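Local coordinates for NAP1-binding protein 2 (Saccharomyces cerevisiae, PDB 1YN8) that acts as an adaptor between the PTC1 phosphatase and the PBS2 kinase and negatively regulates the HOG pathway, its SH3 domain being the part described here, at residues V26-K31 with E53-I58; W36-N41 with S45-V50. All blocks are in the same frame, centred on the assembly; numbering follows the deposited sequence. Where two conformers were deposited one is given.

Interaction 1: residues V26-K31 with E53-I58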
loop_
_atom_site.group_PDB
_atom_site.type_symbol
_atom_site.label_atom_id
_atom_site.label_comp_id
_atom_site.label_asym_id
_atom_site.label_seq_id
_atom_site.Cartn_x
_atom_site.Cartn_y
_atom_site.Cartn_z
ATOM N N VAL A 26 -1.733 0.365 6.715
ATOM C CA VAL A 26 -1.960 -0.671 5.687
ATOM C C VAL A 26 -1.322 -2.036 6.041
ATOM O O VAL A 26 -0.531 -2.138 6.964
ATOM C CB VAL A 26 -1.444 -0.185 4.317
ATOM C CG1 VAL A 26 -2.130 1.099 3.906
ATOM C CG2 VAL A 26 0.071 0.029 4.357
ATOM N N PHE A 27 -1.683 -3.077 5.288
ATOM C CA PHE A 27 -1.171 -4.446 5.493
ATOM C C PHE A 27 -0.725 -4.969 4.142
ATOM O O PHE A 27 -1.526 -4.964 3.192
ATOM C CB PHE A 27 -2.260 -5.344 6.095
ATOM C CG PHE A 27 -2.750 -4.856 7.470
ATOM C CD1 PHE A 27 -2.167 -5.357 8.656
ATOM C CD2 PHE A 27 -3.706 -3.827 7.575
ATOM C CE1 PHE A 27 -2.544 -4.858 9.909
ATOM C CE2 PHE A 27 -4.134 -3.393 8.827
ATOM C CZ PHE A 27 -3.535 -3.904 9.991
ATOM N N ILE A 28 0.533 -5.412 4.056
ATOM C CA ILE A 28 1.100 -5.863 2.791
ATOM C C ILE A 28 0.852 -7.357 2.649
ATOM O O ILE A 28 1.324 -8.161 3.481
ATOM C CB ILE A 28 2.618 -5.546 2.671
ATOM C CG1 ILE A 28 2.941 -4.053 2.944
ATOM C CG2 ILE A 28 3.143 -5.999 1.319
ATOM C CD1 ILE A 28 2.230 -3.032 2.080
ATOM N N SER A 29 0.125 -7.750 1.588
ATOM C CA SER A 29 -0.153 -9.166 1.338
ATOM C C SER A 29 1.023 -9.943 0.725
ATOM O O SER A 29 1.305 -11.085 1.130
ATOM C CB SER A 29 -1.361 -9.263 0.421
ATOM O OG SER A 29 -2.456 -8.563 0.975
ATOM N N TYR A 30 1.659 -9.345 -0.300
ATOM C CA TYR A 30 2.761 -9.919 -1.042
ATOM C C TYR A 30 3.352 -8.881 -2.012
ATOM O O TYR A 30 2.767 -7.812 -2.227
ATOM C CB TYR A 30 2.349 -11.166 -1.836
ATOM C CG TYR A 30 1.340 -10.981 -2.982
ATOM C CD1 TYR A 30 1.771 -10.875 -4.302
ATOM C CD2 TYR A 30 -0.024 -10.982 -2.752
ATOM C CE1 TYR A 30 0.854 -10.760 -5.365
ATOM C CE2 TYR A 30 -0.943 -10.860 -3.808
ATOM C CZ TYR A 30 -0.497 -10.752 -5.107
ATOM O OH TYR A 30 -1.418 -10.645 -6.155
ATOM N N LYS A 31 4.524 -9.223 -2.544
ATOM C CA LYS A 31 5.167 -8.451 -3.615
ATOM C C LYS A 31 4.736 -8.953 -4.994
ATOM O O LYS A 31 5.042 -10.103 -5.387
ATOM C CB LYS A 31 6.688 -8.507 -3.482
ATOM C CG LYS A 31 7.463 -7.649 -4.515
ATOM C CD LYS A 31 8.947 -7.581 -4.148
ATOM C CE LYS A 31 9.697 -6.729 -5.135
ATOM N NZ LYS A 31 11.168 -6.735 -4.894
ATOM N N GLU A 53 8.478 1.746 -2.658
ATOM C CA GLU A 53 9.185 2.801 -1.899
ATOM C C GLU A 53 8.274 3.788 -1.100
ATOM O O GLU A 53 8.796 4.709 -0.443
ATOM C CB GLU A 53 10.116 3.592 -2.839
ATOM C CG GLU A 53 11.292 2.754 -3.474
ATOM C CD GLU A 53 12.090 1.934 -2.446
ATOM O OE1 GLU A 53 12.617 2.538 -1.481
ATOM O OE2 GLU A 53 12.181 0.681 -2.603
ATOM N N PHE A 54 6.942 3.636 -1.183
ATOM C CA PHE A 54 5.979 4.546 -0.536
ATOM C C PHE A 54 5.453 3.993 0.810
ATOM O O PHE A 54 4.587 4.618 1.431
ATOM C CB PHE A 54 4.778 4.832 -1.460
ATOM C CG PHE A 54 4.990 5.978 -2.460
ATOM C CD1 PHE A 54 6.090 5.982 -3.321
ATOM C CD2 PHE A 54 4.066 7.020 -2.570
ATOM C CE1 PHE A 54 6.275 6.997 -4.253
ATOM C CE2 PHE A 54 4.258 8.058 -3.502
ATOM C CZ PHE A 54 5.360 8.027 -4.342
ATOM N N VAL A 55 5.940 2.816 1.229
ATOM C CA VAL A 55 5.571 2.278 2.571
ATOM C C VAL A 55 6.771 1.875 3.414
ATOM O O VAL A 55 7.836 1.550 2.855
ATOM C CB VAL A 55 4.576 1.068 2.513
ATOM C CG1 VAL A 55 3.389 1.364 1.622
ATOM C CG2 VAL A 55 5.273 -0.248 2.128
ATOM N N SER A 56 6.577 1.861 4.735
ATOM C CA SER A 56 7.572 1.402 5.687
ATOM C C SER A 56 6.927 0.373 6.633
ATOM O O SER A 56 5.746 0.518 7.004
ATOM C CB SER A 56 8.087 2.569 6.502
ATOM O OG SER A 56 9.148 2.162 7.336
ATOM N N TYR A 57 7.697 -0.649 7.013
ATOM C CA TYR A 57 7.189 -1.702 7.907
ATOM C C TYR A 57 7.261 -1.245 9.357
ATOM O O TYR A 57 8.240 -0.632 9.768
ATOM C CB TYR A 57 7.934 -3.022 7.690
ATOM C CG TYR A 57 7.606 -3.624 6.346
ATOM C CD1 TYR A 57 6.329 -4.147 6.088
ATOM C CD2 TYR A 57 8.530 -3.625 5.319
ATOM C CE1 TYR A 57 6.003 -4.692 4.843
ATOM C CE2 TYR A 57 8.200 -4.151 4.060
ATOM C CZ TYR A 57 6.943 -4.659 3.833
ATOM O OH TYR A 57 6.647 -5.163 2.578
ATOM N N ILE A 58 6.217 -1.555 10.123
ATOM C CA ILE A 58 6.107 -1.162 11.532
ATOM C C ILE A 58 6.918 -2.128 12.422
ATOM O O ILE A 58 6.686 -3.334 12.437
ATOM C CB ILE A 58 4.596 -1.052 11.953
ATOM C CG1 ILE A 58 3.993 0.246 11.386
ATOM C CG2 ILE A 58 4.428 -1.127 13.483
ATOM C CD1 ILE A 58 2.448 0.345 11.421
#

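Interaction 2: residues W36-N41 with S45-V50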
loop_
_atom_site.group_PDB
_atom_site.type_symbol
_atom_site.label_atom_id
_atom_site.label_comp_id
_atom_site.label_asym_id
_atom_site.label_seq_id
_atom_site.Cartn_x
_atom_site.Cartn_y
_atom_site.Cartn_z
ATOM N N TRP A 36 6.375 -2.900 -6.967
ATOM C CA TRP A 36 4.933 -2.953 -6.659
ATOM C C TRP A 36 4.594 -3.963 -5.544
ATOM O O TRP A 36 4.926 -5.152 -5.662
ATOM C CB TRP A 36 4.138 -3.321 -7.936
ATOM C CG TRP A 36 4.171 -2.258 -9.053
ATOM C CD1 TRP A 36 4.798 -2.342 -10.261
ATOM C CD2 TRP A 36 3.516 -0.985 -9.029
ATOM N NE1 TRP A 36 4.587 -1.185 -10.996
ATOM C CE2 TRP A 36 3.801 -0.340 -10.260
ATOM C CE3 TRP A 36 2.709 -0.330 -8.090
ATOM C CZ2 TRP A 36 3.308 0.925 -10.566
ATOM C CZ3 TRP A 36 2.216 0.949 -8.404
ATOM C CH2 TRP A 36 2.513 1.546 -9.612
ATOM N N LEU A 37 3.894 -3.457 -4.523
ATOM C CA LEU A 37 3.319 -4.276 -3.472
ATOM C C LEU A 37 1.777 -4.322 -3.615
ATOM O O LEU A 37 1.155 -3.326 -4.034
ATOM C CB LEU A 37 3.701 -3.707 -2.096
ATOM C CG LEU A 37 5.201 -3.512 -1.804
ATOM C CD1 LEU A 37 5.317 -2.896 -0.436
ATOM C CD2 LEU A 37 5.973 -4.801 -1.870
ATOM N N VAL A 38 1.180 -5.450 -3.210
ATOM C CA VAL A 38 -0.267 -5.569 -3.025
ATOM C C VAL A 38 -0.574 -5.310 -1.536
ATOM O O VAL A 38 -0.097 -6.038 -0.637
ATOM C CB VAL A 38 -0.827 -6.960 -3.419
ATOM C CG1 VAL A 38 -2.341 -7.036 -3.114
ATOM C CG2 VAL A 38 -0.602 -7.251 -4.877
ATOM N N ALA A 39 -1.384 -4.293 -1.307
ATOM C CA ALA A 39 -1.715 -3.792 0.016
ATOM C C ALA A 39 -3.220 -3.781 0.248
ATOM O O ALA A 39 -4.006 -3.649 -0.706
ATOM C CB ALA A 39 -1.162 -2.417 0.178
ATOM N N GLU A 40 -3.626 -3.969 1.508
ATOM C CA GLU A 40 -4.997 -3.667 1.936
ATOM C C GLU A 40 -5.025 -2.460 2.892
ATOM O O GLU A 40 -4.023 -2.150 3.590
ATOM C CB GLU A 40 -5.756 -4.891 2.514
ATOM C CG GLU A 40 -5.189 -5.506 3.752
ATOM C CD GLU A 40 -5.961 -6.765 4.265
ATOM O OE1 GLU A 40 -6.572 -7.538 3.484
ATOM O OE2 GLU A 40 -5.967 -6.945 5.502
ATOM N N ASN A 41 -6.147 -1.733 2.860
ATOM C CA ASN A 41 -6.363 -0.579 3.756
ATOM C C ASN A 41 -6.545 -1.046 5.211
ATOM O O ASN A 41 -6.592 -2.268 5.480
ATOM C CB ASN A 41 -7.554 0.326 3.317
ATOM C CG ASN A 41 -8.912 -0.382 3.293
ATOM O OD1 ASN A 41 -9.045 -1.568 3.663
ATOM N ND2 ASN A 41 -9.948 0.357 2.799
ATOM N N SER A 45 -11.220 -3.573 3.759
ATOM C CA SER A 45 -12.356 -3.446 2.817
ATOM C C SER A 45 -11.949 -3.156 1.357
ATOM O O SER A 45 -12.775 -3.321 0.448
ATOM C CB SER A 45 -13.313 -2.337 3.265
ATOM O OG SER A 45 -12.624 -1.102 3.247
ATOM N N LYS A 46 -10.699 -2.740 1.145
ATOM C CA LYS A 46 -10.194 -2.421 -0.193
ATOM C C LYS A 46 -8.758 -2.911 -0.335
ATOM O O LYS A 46 -7.993 -2.899 0.647
ATOM C CB LYS A 46 -10.244 -0.900 -0.439
ATOM C CG LYS A 46 -11.663 -0.278 -0.447
ATOM C CD LYS A 46 -11.526 1.209 -0.707
ATOM C CE LYS A 46 -12.782 2.006 -0.430
ATOM N NZ LYS A 46 -12.407 3.462 -0.271
ATOM N N THR A 47 -8.365 -3.334 -1.537
ATOM C CA THR A 47 -6.991 -3.794 -1.780
ATOM C C THR A 47 -6.531 -3.413 -3.190
ATOM O O THR A 47 -7.331 -3.382 -4.122
ATOM C CB THR A 47 -6.856 -5.344 -1.565
ATOM O OG1 THR A 47 -5.497 -5.785 -1.754
ATOM C CG2 THR A 47 -7.741 -6.085 -2.521
ATOM N N GLY A 48 -5.237 -3.147 -3.347
ATOM C CA GLY A 48 -4.672 -2.809 -4.664
ATOM C C GLY A 48 -3.169 -2.597 -4.635
ATOM O O GLY A 48 -2.541 -2.810 -3.606
ATOM N N LEU A 49 -2.605 -2.193 -5.770
ATOM C CA LEU A 49 -1.153 -1.999 -5.896
ATOM C C LEU A 49 -0.690 -0.611 -5.465
ATOM O O LEU A 49 -1.314 0.419 -5.809
ATOM C CB LEU A 49 -0.680 -2.275 -7.329
ATOM C CG LEU A 49 -0.495 -3.753 -7.692
ATOM C CD1 LEU A 49 -1.831 -4.456 -7.854
ATOM C CD2 LEU A 49 0.325 -3.899 -8.941
ATOM N N VAL A 50 0.429 -0.601 -4.739
ATOM C CA VAL A 50 1.101 0.638 -4.295
ATOM C C VAL A 50 2.621 0.554 -4.601
ATOM O O VAL A 50 3.183 -0.554 -4.672
ATOM C CB VAL A 50 0.891 0.887 -2.788
ATOM C CG1 VAL A 50 -0.635 0.903 -2.466
ATOM C CG2 VAL A 50 1.646 -0.165 -1.924
#

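Interaction 1: residues V26-K31 with E53-I58
The CA atoms of I28 and Y57 are the closest pair across the segments, yet 9.0 Å separates them, and no hydrogen bond joins the two. Such a gap is expected of the SH3 fold, a small beta barrel in which a strongly bent antiparallel sheet closes on itself. In strand order 2-6 lies between 25-33 and 55-57, so that side chains alone span the distance. The example illustrates how side chains from strands that are not sheet neighbours can meet inside a barrel.

I28 is the buried centre of the contact. Its CG1 lies anti to the carbonyl carbon (chi1 -53°), and the next bond turns as well (chi2 -57°), which carries CD1 to V55. The two side chains reach toward each other tip to tip, I28 CD1 standing 4.1 Å from V55 CG2. L37 of strand 36-40 packs against V55 beside this meeting point, and I28 also packs on A39, which ties the pair into the hydrophobic interior.

The second partner comes from across. Y57 has its CG anti to the carbonyl carbon (chi1 -69°), and its long side chain crosses that of I28 at about a right angle. The ring meets I28 obliquely, with Y57 CE1 3.7 Å from I28 CG1. Y57 also touches Q2 and A4 of strand 2-6, and although exposed it lies against the buried I28. Replacing I28 by an alanine would probably open a gap beside V55 and leave the tyrosine ring without the aliphatic branches that support it. The phenol oxygen takes part in this packing too: Y57 OH rests 3.8 Å from I28 CG2.

Interaction 2: residues W36-N41 with S45-V50
L37 and V50 bond to each other through both backbone groups, L37 N to V50 O at 3.0 Å and V50 N to L37 O at 2.9 Å; two residues on, A39 and G48 form the same reciprocal pair of hydrogen bonds. Between and beyond them, V38 with L49 and E40 with T47 are the non-hydrogen-bonded antiparallel pairs. The strand directions differ by 149°, antiparallel with a clear departure from 180°.

Side chains add polar bonds. In one of its two deposited conformers, T47 has OG1 anti to its backbone N (chi1 -178°) and gives a hydrogen bond to A39 O at 2.8 Å. It arrives from above the carbonyl plane, while G48 N comes nearly end-on, so in that conformer the oxygen accepts from two donors.

This is the distal hairpin of the SH3 domain, and N41 secures its turn end. N41 N donates to K46 O, and K46 N returns a bond to N41 OD1 at 3.2 Å, approaching above the amide carbonyl plane. The other end of the amide works in its own plane: N41 ND2 reaches S45 OG at 3.1 Å. With both ends engaged, the amide is held against flipping.

Apolar contacts lie on both faces. V50 CG2 packs on L37 CB at 4.1 Å and on A39 CB, turned to the interior, while V38 CG2 meets L49 CD1 on the other. W36, whose counterpart in other SH3 domains borders the proline-rich peptide groove, probably here too, crosses L49 at about a right angle; W36 CE3 lies 4.0 Å from L49 CB. The same carbon stands 3.5 Å from V50 O.

How the interactions relate
Interaction 2 is a local hairpin nested inside the loop that interaction 1 closes, and the two together illustrate how near and distant parts of the sequence share one barrel. Strands 25-33 and 36-40 are sheet neighbours, and S29 N to V38 O and F27 O to E40 N are probable hydrogen bonds between the contacts. Their chemistry differs: 26-31 with 53-58 is small and has no hydrogen bond, only aliphatic and aromatic packing, whereas 36-41 with 45-50 is extensive, with backbone pairing and a polar turn. Both run from core to surface. They meet in the interior, where V55 CG2 packs 3.7 Å from L37 CD1, while Y57 and the N41 turn lie farther out.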